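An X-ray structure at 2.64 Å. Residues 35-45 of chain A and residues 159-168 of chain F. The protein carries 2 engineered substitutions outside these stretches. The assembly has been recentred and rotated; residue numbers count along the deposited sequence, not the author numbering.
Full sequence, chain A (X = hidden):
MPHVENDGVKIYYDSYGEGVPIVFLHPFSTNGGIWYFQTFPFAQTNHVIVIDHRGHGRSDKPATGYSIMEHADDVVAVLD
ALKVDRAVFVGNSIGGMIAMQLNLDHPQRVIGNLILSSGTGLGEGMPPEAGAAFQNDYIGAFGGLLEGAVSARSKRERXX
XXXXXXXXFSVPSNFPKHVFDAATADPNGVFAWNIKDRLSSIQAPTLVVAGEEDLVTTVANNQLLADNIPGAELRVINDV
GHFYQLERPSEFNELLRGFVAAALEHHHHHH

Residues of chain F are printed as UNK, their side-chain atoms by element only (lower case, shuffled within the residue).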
# COMPACT_ATOMS: atom_id res chain seq x y z
N TRP A 35 5.64 -0.57 -0.24
CA TRP A 35 6.33 0.60 -0.77
C TRP A 35 5.42 1.82 -0.93
O TRP A 35 5.77 2.76 -1.65
CB TRP A 35 6.98 0.27 -2.11
CG TRP A 35 7.99 -0.83 -2.03
CD1 TRP A 35 7.90 -2.07 -2.58
CD2 TRP A 35 9.26 -0.78 -1.36
NE1 TRP A 35 9.03 -2.80 -2.30
CE2 TRP A 35 9.88 -2.03 -1.55
CE3 TRP A 35 9.93 0.20 -0.63
CZ2 TRP A 35 11.14 -2.33 -1.03
CZ3 TRP A 35 11.18 -0.10 -0.11
CH2 TRP A 35 11.77 -1.35 -0.31
N TYR A 36 4.27 1.80 -0.24
CA TYR A 36 3.24 2.83 -0.42
C TYR A 36 3.78 4.24 -0.22
O TYR A 36 3.45 5.15 -0.97
CB TYR A 36 2.06 2.59 0.54
CG TYR A 36 0.97 3.64 0.42
CD1 TYR A 36 0.16 3.69 -0.70
CD2 TYR A 36 0.78 4.58 1.42
CE1 TYR A 36 -0.82 4.66 -0.83
CE2 TYR A 36 -0.21 5.56 1.30
CZ TYR A 36 -1.00 5.59 0.17
OH TYR A 36 -1.97 6.54 0.04
N PHE A 37 4.63 4.42 0.79
CA PHE A 37 5.13 5.76 1.09
C PHE A 37 6.30 6.16 0.20
O PHE A 37 6.70 7.33 0.20
CB PHE A 37 5.55 5.86 2.56
CG PHE A 37 4.41 5.71 3.52
CD1 PHE A 37 3.46 6.72 3.66
CD2 PHE A 37 4.29 4.57 4.30
CE1 PHE A 37 2.42 6.58 4.56
CE2 PHE A 37 3.25 4.43 5.19
CZ PHE A 37 2.31 5.43 5.32
N GLN A 38 6.85 5.22 -0.55
CA GLN A 38 7.95 5.51 -1.46
C GLN A 38 7.45 5.67 -2.90
O GLN A 38 7.89 6.56 -3.62
CB GLN A 38 9.01 4.41 -1.41
CG GLN A 38 9.88 4.43 -0.16
CD GLN A 38 9.16 3.92 1.07
OE1 GLN A 38 8.51 2.88 1.03
NE2 GLN A 38 9.28 4.65 2.17
N THR A 39 6.53 4.79 -3.27
CA THR A 39 6.07 4.65 -4.65
C THR A 39 5.67 5.95 -5.33
O THR A 39 6.13 6.26 -6.43
CB THR A 39 4.87 3.68 -4.73
OG1 THR A 39 5.27 2.39 -4.25
CG2 THR A 39 4.37 3.55 -6.16
N PHE A 40 4.82 6.73 -4.67
CA PHE A 40 4.22 7.90 -5.30
C PHE A 40 5.02 9.20 -5.17
O PHE A 40 5.04 10.00 -6.12
CB PHE A 40 2.80 8.09 -4.76
CG PHE A 40 1.91 6.90 -4.99
CD1 PHE A 40 1.29 6.71 -6.21
CD2 PHE A 40 1.73 5.95 -3.99
CE1 PHE A 40 0.48 5.60 -6.43
CE2 PHE A 40 0.93 4.85 -4.20
CZ PHE A 40 0.30 4.67 -5.42
N PRO A 41 5.67 9.45 -4.02
CA PRO A 41 6.57 10.61 -4.02
C PRO A 41 7.70 10.49 -5.05
O PRO A 41 8.05 11.48 -5.68
CB PRO A 41 7.13 10.61 -2.60
CG PRO A 41 6.05 10.01 -1.78
CD PRO A 41 5.45 8.94 -2.65
N PHE A 42 8.23 9.28 -5.22
CA PHE A 42 9.28 9.06 -6.20
C PHE A 42 8.72 8.95 -7.62
O PHE A 42 9.46 9.02 -8.59
CB PHE A 42 10.09 7.80 -5.86
CG PHE A 42 11.07 8.01 -4.74
CD1 PHE A 42 12.31 8.58 -4.99
CD2 PHE A 42 10.75 7.64 -3.44
CE1 PHE A 42 13.21 8.77 -3.96
CE2 PHE A 42 11.65 7.84 -2.41
CZ PHE A 42 12.88 8.40 -2.67
N ALA A 43 7.41 8.80 -7.72
CA ALA A 43 6.75 8.77 -9.02
C ALA A 43 6.65 10.18 -9.60
O ALA A 43 6.35 10.36 -10.78
CB ALA A 43 5.37 8.15 -8.91
N GLN A 44 6.91 11.18 -8.76
CA GLN A 44 6.87 12.57 -9.20
C GLN A 44 8.13 12.94 -9.98
O GLN A 44 8.09 13.80 -10.86
CB GLN A 44 6.73 13.51 -7.99
CG GLN A 44 5.48 13.28 -7.16
CD GLN A 44 5.35 14.29 -6.03
OE1 GLN A 44 5.37 13.93 -4.85
NE2 GLN A 44 5.21 15.56 -6.39
N THR A 45 9.23 12.26 -9.67
CA THR A 45 10.52 12.57 -10.29
C THR A 45 11.08 11.40 -11.08
O THR A 45 12.00 11.58 -11.88
CB THR A 45 11.56 12.99 -9.23
OG1 THR A 45 11.64 11.99 -8.21
CG2 THR A 45 11.17 14.32 -8.60
N UNK F 159 5.32 12.77 8.64
CA UNK F 159 5.26 13.68 7.48
C UNK F 159 5.05 12.94 6.15
O UNK F 159 4.61 13.53 5.16
c UNK F 159 6.63 14.37 7.51
c UNK F 159 7.51 13.42 8.23
c UNK F 159 6.65 12.76 9.26
N UNK F 160 5.37 11.65 6.16
CA UNK F 160 5.24 10.81 4.97
C UNK F 160 3.80 10.71 4.48
O UNK F 160 3.55 10.42 3.31
c UNK F 160 5.08 8.65 6.35
o UNK F 160 5.28 8.23 8.69
c UNK F 160 5.65 8.94 7.73
c UNK F 160 5.79 9.41 5.24
o UNK F 160 6.48 9.86 7.85
N UNK F 161 2.84 10.95 5.38
CA UNK F 161 1.43 10.90 5.02
C UNK F 161 1.04 12.08 4.12
O UNK F 161 0.46 11.89 3.05
c UNK F 161 -0.94 10.98 5.90
c UNK F 161 0.53 10.90 6.28
c UNK F 161 -0.06 9.54 8.36
c UNK F 161 0.80 9.65 7.12
N UNK F 162 1.35 13.29 4.57
CA UNK F 162 1.10 14.47 3.76
C UNK F 162 1.94 14.43 2.48
O UNK F 162 1.49 14.86 1.42
c UNK F 162 1.17 17.05 3.77
c UNK F 162 1.41 15.75 4.54
c UNK F 162 -0.29 17.15 3.33
c UNK F 162 1.57 18.26 4.59
N UNK F 163 3.15 13.89 2.59
CA UNK F 163 4.02 13.74 1.43
C UNK F 163 3.37 12.84 0.36
O UNK F 163 3.30 13.22 -0.81
c UNK F 163 5.37 13.18 1.84
N UNK F 164 2.91 11.67 0.77
CA UNK F 164 2.34 10.71 -0.17
C UNK F 164 0.99 11.20 -0.70
O UNK F 164 0.62 10.91 -1.84
c UNK F 164 2.17 9.30 0.47
c UNK F 164 1.05 9.28 1.49
c UNK F 164 1.92 8.25 -0.60
N UNK F 165 0.28 11.98 0.11
CA UNK F 165 -1.00 12.51 -0.33
C UNK F 165 -0.82 13.63 -1.34
O UNK F 165 -1.60 13.76 -2.28
s UNK F 165 -3.44 10.76 0.97
c UNK F 165 -1.82 13.01 0.87
c UNK F 165 -2.87 10.50 2.65
c UNK F 165 -3.27 12.55 0.83
N UNK F 166 0.21 14.45 -1.15
CA UNK F 166 0.55 15.47 -2.13
C UNK F 166 1.11 14.82 -3.39
O UNK F 166 1.02 15.37 -4.49
c UNK F 166 1.95 18.75 -0.56
c UNK F 166 0.92 17.68 -0.90
n UNK F 166 2.29 21.01 0.47
c UNK F 166 1.31 19.93 0.17
c UNK F 166 1.56 16.47 -1.57
N UNK F 167 1.69 13.63 -3.22
CA UNK F 167 2.23 12.87 -4.34
C UNK F 167 1.11 12.28 -5.19
O UNK F 167 1.24 12.19 -6.41
c UNK F 167 3.14 11.76 -3.83
N UNK F 168 0.01 11.89 -4.55
CA UNK F 168 -1.10 11.24 -5.24
C UNK F 168 -1.67 12.05 -6.41
O UNK F 168 -1.92 11.50 -7.48
c UNK F 168 -2.22 10.91 -4.25
c UNK F 168 -2.07 9.57 -3.59
c UNK F 168 -1.88 7.38 -3.47
n UNK F 168 -2.01 8.39 -4.31
n UNK F 168 -1.86 7.85 -2.24
c UNK F 168 -1.98 9.22 -2.29
O HOH W 1 5.12 14.81 -2.14

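Position 159 has three side-chain carbons that close a ring onto the backbone N. It touches nothing on chain A. This is Pro159(F).

Position 160 has three carbons in a row, the third carrying two oxygens. Its CA-to-CB bond points toward chain A, and a carbon lies over one face of the Phe37(A) ring. This is Glu160(F). Its CG is 3.7 Å from Phe37(A) CD1, a CH-pi contact. One carboxylate oxygen, OE2, is hydrogen-bonded elsewhere in the structure.

Position 161 has four carbons, forked at the first, with one arm two carbons long. It is Ile161(F). Its CG1 reaches Phe37(A) CE1 at 4.3 Å.

Position 162 has four carbons, forked at the second. It is out of reach of chain A. This is Leu162(F).

Position 163 has a single carbon, so it is Ala163(F). Its backbone matters more here: water 1 donates to Ala163(F) O at 2.8 Å and to Gln44(A) OE1 at 2.9 Å, bridging the chains.

Position 164 has three carbons, the first carrying the other two. It sits among Tyr36(A), Phe37(A), Phe40(A) and Pro41(A). This is Val164(F). Its CG2 lies over one face of the Tyr36(A) ring, 3.9 Å from Tyr36(A) CE2, and is 4.1 Å from Phe40(A) CD2. Its CG1 is 4.1 Å from Phe37(A) CD1.

Position 165 has two carbons, a sulfur and a final carbon, unbranched. This is Met165(F). Its CA-to-CB bond points away from chain A.

Position 166 has four carbons in a row ending in nitrogen. This is Lys166(F). The chain end leads away, and NZ is hydrogen-bonded elsewhere in the structure.

Position 167 has one carbon, pointing toward chain A. This is Ala167(F). Its CB is 3.4 Å from Pro41(A) N and 3.3 Å from Gln44(A) OE1. The short side chain accompanies a close backbone approach, with Pro41(A) CA 4.9 Å from Ala167(F) CA.

Position 168 has one carbon, then a five-membered ring of three carbons and two nitrogens. One ring nitrogen meets the Tyr36(A) hydroxyl. This is His168(F). Tyr36(A) OH and His168(F) NE2 are hydrogen-bonded at 2.6 Å. His168(F) CE1 also lies over one face of the Phe40(A) ring, 3.9 Å from Phe40(A) CE2.

The contact is mainly apolar. Helix positions 160, 164, 167 and 168 recur at three- to four-residue spacing and meet the three aromatic rings and Pro41(A). The tyrosine-histidine bond is the only direct hydrogen bond across the stretches. The two stretches together bury 505 Å².

Chain F (159-168) PEILAVMKAH
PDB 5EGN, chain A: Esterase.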